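Side-chain contacts in orotidine 5'-phosphate decarboxylase (Pyrococcus horikoshii, PDB 2CZD), which probably decarboxylates orotidine 5'-monophosphate to UMP, the last step of de novo UMP synthesis, and works as a homodimer: residues B[32-35]-B[36-40]; B[119-122]-B[123-127]. All blocks are in the same frame, centred on the assembly; numbering follows the deposited sequence.

Interaction 1 of 2, residues B[32-35]-B[36-40]; sequences WPLI and LGSGV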
loop_
_atom_site.group_PDB
_atom_site.type_symbol
_atom_site.label_atom_id
_atom_site.label_comp_id
_atom_site.label_asym_id
_atom_site.label_seq_id
_atom_site.Cartn_x
_atom_site.Cartn_y
_atom_site.Cartn_z
ATOM N N TRP B 32 -5.226 2.800 -6.203
ATOM C CA TRP B 32 -5.389 3.838 -5.186
ATOM C C TRP B 32 -5.686 5.231 -5.786
ATOM O O TRP B 32 -6.534 5.956 -5.272
ATOM C CB TRP B 32 -4.150 3.906 -4.264
ATOM C CG TRP B 32 -4.078 2.836 -3.173
ATOM C CD1 TRP B 32 -3.026 1.994 -2.936
ATOM C CD2 TRP B 32 -5.019 2.603 -2.114
ATOM N NE1 TRP B 32 -3.249 1.260 -1.795
ATOM C CE2 TRP B 32 -4.460 1.611 -1.265
ATOM C CE3 TRP B 32 -6.270 3.135 -1.793
ATOM C CZ2 TRP B 32 -5.108 1.148 -0.121
ATOM C CZ3 TRP B 32 -6.927 2.669 -0.636
ATOM C CH2 TRP B 32 -6.332 1.682 0.182
ATOM N N PRO B 33 -5.001 5.616 -6.877
ATOM C CA PRO B 33 -5.292 6.944 -7.441
ATOM C C PRO B 33 -6.776 7.164 -7.748
ATOM O O PRO B 33 -7.316 8.232 -7.466
ATOM C CB PRO B 33 -4.423 6.988 -8.699
ATOM C CG PRO B 33 -3.167 6.224 -8.248
ATOM C CD PRO B 33 -3.731 5.070 -7.398
ATOM N N LEU B 34 -7.436 6.160 -8.327
ATOM C CA LEU B 34 -8.856 6.297 -8.633
ATOM C C LEU B 34 -9.668 6.390 -7.345
ATOM O O LEU B 34 -10.548 7.237 -7.230
ATOM C CB LEU B 34 -9.352 5.121 -9.492
ATOM C CG LEU B 34 -10.841 5.161 -9.856
ATOM C CD1 LEU B 34 -11.132 6.419 -10.704
ATOM C CD2 LEU B 34 -11.215 3.899 -10.629
ATOM N N ILE B 35 -9.367 5.540 -6.363
ATOM C CA ILE B 35 -10.086 5.565 -5.089
ATOM C C ILE B 35 -9.889 6.920 -4.376
ATOM O O ILE B 35 -10.819 7.472 -3.767
ATOM C CB ILE B 35 -9.601 4.400 -4.194
ATOM C CG1 ILE B 35 -10.057 3.076 -4.804
ATOM C CG2 ILE B 35 -10.123 4.562 -2.756
ATOM C CD1 ILE B 35 -9.451 1.855 -4.137
ATOM N N LEU B 36 -8.672 7.437 -4.441
ATOM C CA LEU B 36 -8.377 8.725 -3.814
ATOM C C LEU B 36 -9.127 9.876 -4.489
ATOM O O LEU B 36 -9.620 10.795 -3.832
ATOM C CB LEU B 36 -6.878 9.008 -3.888
ATOM C CG LEU B 36 -6.035 8.332 -2.812
ATOM C CD1 LEU B 36 -4.581 8.385 -3.192
ATOM C CD2 LEU B 36 -6.233 9.061 -1.479
ATOM N N GLY B 37 -9.206 9.820 -5.808
ATOM C CA GLY B 37 -9.854 10.891 -6.539
ATOM C C GLY B 37 -11.368 10.855 -6.539
ATOM O O GLY B 37 -12.006 11.911 -6.499
ATOM N N SER B 38 -11.944 9.658 -6.576
ATOM C CA SER B 38 -13.399 9.492 -6.618
ATOM C C SER B 38 -14.062 8.943 -5.362
ATOM O O SER B 38 -15.296 8.890 -5.296
ATOM C CB SER B 38 -13.785 8.588 -7.790
ATOM O OG SER B 38 -13.378 9.164 -9.024
ATOM N N GLY B 39 -13.273 8.561 -4.358
ATOM C CA GLY B 39 -13.836 7.973 -3.157
ATOM C C GLY B 39 -13.935 6.466 -3.360
ATOM O O GLY B 39 -14.047 5.988 -4.505
ATOM N N VAL B 40 -13.882 5.701 -2.274
ATOM C CA VAL B 40 -13.976 4.252 -2.383
ATOM C C VAL B 40 -15.324 3.832 -3.002
ATOM O O VAL B 40 -15.441 2.750 -3.586
ATOM C CB VAL B 40 -13.771 3.574 -0.993
ATOM C CG1 VAL B 40 -14.931 3.904 -0.064
ATOM C CG2 VAL B 40 -13.604 2.066 -1.160
#

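Interaction 2 of 2, residues B[119-122]-B[123-127]; sequences PLTD and RFIEV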
loop_
_atom_site.group_PDB
_atom_site.type_symbol
_atom_site.label_atom_id
_atom_site.label_comp_id
_atom_site.label_asym_id
_atom_site.label_seq_id
_atom_site.Cartn_x
_atom_site.Cartn_y
_atom_site.Cartn_z
ATOM N N PRO B 119 14.469 -11.192 -6.459
ATOM C CA PRO B 119 15.404 -12.244 -6.047
ATOM C C PRO B 119 14.675 -13.246 -5.132
ATOM O O PRO B 119 15.110 -14.388 -4.973
ATOM C CB PRO B 119 16.483 -11.464 -5.298
ATOM C CG PRO B 119 16.565 -10.200 -6.101
ATOM C CD PRO B 119 15.083 -9.860 -6.297
ATOM N N LEU B 120 13.567 -12.816 -4.535
ATOM C CA LEU B 120 12.791 -13.677 -3.647
ATOM C C LEU B 120 11.577 -14.341 -4.311
ATOM O O LEU B 120 10.840 -15.062 -3.650
ATOM C CB LEU B 120 12.304 -12.875 -2.428
ATOM C CG LEU B 120 13.332 -12.637 -1.309
ATOM C CD1 LEU B 120 12.841 -11.564 -0.346
ATOM C CD2 LEU B 120 13.566 -13.946 -0.562
ATOM N N THR B 121 11.366 -14.104 -5.602
ATOM C CA THR B 121 10.205 -14.670 -6.272
ATOM C C THR B 121 10.022 -16.171 -6.071
ATOM O O THR B 121 8.906 -16.638 -5.862
ATOM C CB THR B 121 10.238 -14.346 -7.788
ATOM O OG1 THR B 121 10.086 -12.933 -7.968
ATOM C CG2 THR B 121 9.132 -15.080 -8.533
ATOM N N ASP B 122 11.091 -16.946 -6.153
ATOM C CA ASP B 122 10.899 -18.379 -5.949
ATOM C C ASP B 122 10.272 -18.649 -4.579
ATOM O O ASP B 122 9.386 -19.499 -4.430
ATOM C CB ASP B 122 12.233 -19.116 -6.046
ATOM C CG ASP B 122 12.737 -19.224 -7.464
ATOM O OD1 ASP B 122 12.000 -18.860 -8.410
ATOM O OD2 ASP B 122 13.886 -19.691 -7.628
ATOM N N ARG B 123 10.720 -17.909 -3.571
ATOM C CA ARG B 123 10.188 -18.114 -2.232
ATOM C C ARG B 123 8.759 -17.596 -2.121
ATOM O O ARG B 123 7.939 -18.178 -1.420
ATOM C CB ARG B 123 11.087 -17.442 -1.197
ATOM C CG ARG B 123 12.480 -18.061 -1.176
ATOM C CD ARG B 123 13.306 -17.509 -0.049
ATOM N NE ARG B 123 12.757 -17.897 1.245
ATOM C CZ ARG B 123 12.993 -17.241 2.373
ATOM N NH1 ARG B 123 13.764 -16.170 2.354
ATOM N NH2 ARG B 123 12.459 -17.664 3.511
ATOM N N PHE B 124 8.469 -16.487 -2.801
ATOM C CA PHE B 124 7.116 -15.951 -2.756
ATOM C C PHE B 124 6.148 -16.908 -3.455
ATOM O O PHE B 124 4.982 -17.024 -3.059
ATOM C CB PHE B 124 7.053 -14.559 -3.404
ATOM C CG PHE B 124 7.816 -13.499 -2.649
ATOM C CD1 PHE B 124 8.013 -13.609 -1.275
ATOM C CD2 PHE B 124 8.277 -12.358 -3.310
ATOM C CE1 PHE B 124 8.655 -12.593 -0.558
ATOM C CE2 PHE B 124 8.926 -11.333 -2.601
ATOM C CZ PHE B 124 9.110 -11.455 -1.229
ATOM N N ILE B 125 6.608 -17.580 -4.507
ATOM C CA ILE B 125 5.727 -18.546 -5.168
ATOM C C ILE B 125 5.410 -19.697 -4.186
ATOM O O ILE B 125 4.278 -20.182 -4.142
ATOM C CB ILE B 125 6.368 -19.095 -6.453
ATOM C CG1 ILE B 125 6.392 -17.995 -7.515
ATOM C CG2 ILE B 125 5.573 -20.302 -6.971
ATOM C CD1 ILE B 125 7.274 -18.361 -8.696
ATOM N N GLU B 126 6.400 -20.134 -3.404
ATOM C CA GLU B 126 6.156 -21.184 -2.423
ATOM C C GLU B 126 5.112 -20.696 -1.423
ATOM O O GLU B 126 4.244 -21.465 -1.015
ATOM C CB GLU B 126 7.448 -21.550 -1.682
ATOM C CG GLU B 126 8.520 -22.119 -2.597
ATOM C CD GLU B 126 9.832 -22.360 -1.883
ATOM O OE1 GLU B 126 10.154 -21.599 -0.946
ATOM O OE2 GLU B 126 10.554 -23.306 -2.277
ATOM N N VAL B 127 5.184 -19.433 -1.002
ATOM C CA VAL B 127 4.168 -18.940 -0.063
ATOM C C VAL B 127 2.797 -18.955 -0.743
ATOM O O VAL B 127 1.809 -19.361 -0.140
ATOM C CB VAL B 127 4.466 -17.494 0.439
ATOM C CG1 VAL B 127 3.368 -17.040 1.383
ATOM C CG2 VAL B 127 5.824 -17.421 1.128
HETATM O O HOH W 1 13.953 -16.865 -3.972
#

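Interaction 1 of 2, residues B[32-35]-B[36-40]
Ile35 and Val40 meet where the chain leaves the helix, and the first torsion of Ile35 (chi1 -69°) sets this up: CG1 lies beside the backbone N, while CG2, anti to that N, extends over the turn until it is 4.2 Å from Val40 CB. On another side of the helix Leu34, with CG anti to its own N (chi1 179°), brings CD1 alongside the Ser38 hydroxyl, 3.9 Å from OG, a loose contact of methyl and oxygen. Leu36 folds back over the preceding turn, its CG 3.5 Å from Trp32 O. That same oxygen also accepts the Leu36 N-H, with N at 2.7 Å. Ser38 N bonds to Leu34 O at 2.9 Å, and Gly37 N to Pro33 O.

Residues 32-38 form a short helix, which directly follows strand 27-31 of the TIM barrel and precedes helix 41-50. It ends at Gly39, whose positive phi (89°) turns the chain out of the helix; Gly39 N still reaches Ile35 O at 2.7 Å, but the bond is bent and weak. The indole of Trp32 faces the dimer interface, where it stacks on Trp32 of the second subunit, while its NE1 makes a weak hydrogen bond to the carbonyl oxygen of Leu58, which probably belongs to the substrate-binding site. Leu36 is covered from across the interface by Val40 of the second subunit, and Leu36 of that subunit packs on Ile35.

Interaction 2 of 2, residues B[119-122]-B[123-127]
Leu120 lies against Phe124 one helical turn on, at the start of helix 121-131 in the beta-alpha-beta unit that links strands 101-105 and 135-137 of the TIM barrel. The apolar contacts centre on this pair. Leu120 CB sits over one face of the phenyl ring, offset toward its rim and 3.9 Å from the centroid in a CH-pi contact, and CD1 follows at the CZ corner. The other branch, CD2, turns to Arg123, whose side chain runs beside that of Leu120 in the same direction; CD2 touches the aliphatic CD at 3.6 Å, and a bend at chi3 (66°) brings NH1 near the same methyl. One residue further along, Thr121 CG2 meets Ile125 CD1 at 3.8 Å. Phe116 of the second subunit packs on Leu120 and Arg123 and meets the Phe124 ring edge-to-face, so this end of the helix belongs to the dimer interface.

The backbone bonds begin at Leu120 O, which accepts Phe124 N at 2.9 Å and, through a bent and weak bond, Arg123 N as well. Thr121 O takes Ile125 N at 2.8 Å, and Asp122 O takes Glu126 N in a longer bond.

The polar ends of Thr121 and Asp122 find partners outside these residues. Thr121 OG1, held beside its own backbone N (chi1 -66°), hydrogen-bonds to Val106 O, tying the helix start to the loop after strand 101-105, while Asp122 OD1 bonds to the Tyr148 hydroxyl. A water spans the entry to the helix: it donates to Pro119 O at 2.9 Å and weakly accepts from Arg123 N at 3.4 Å.

Overall arrangement
Both contacts belong to one closed eight-stranded parallel barrel, and interaction 1 comes first along the chain. Residues 32-40 follow the C-terminal end of the second strand, 27-31; residues 119-127 belong to the connection between the fifth and sixth strands, 101-105 and 135-137. Their centres are about 31 Å apart and their nearest atoms about 18 Å, so they do not touch. What they share is the second subunit: each presents side chains to it, so both contribute to the homodimer interface. Interaction 1 lies near residues that probably bind substrate, whereas interaction 2 is more remote, the side chain of Thr121 being about 10 Å from that of Ser109, another probable substrate-binding residue.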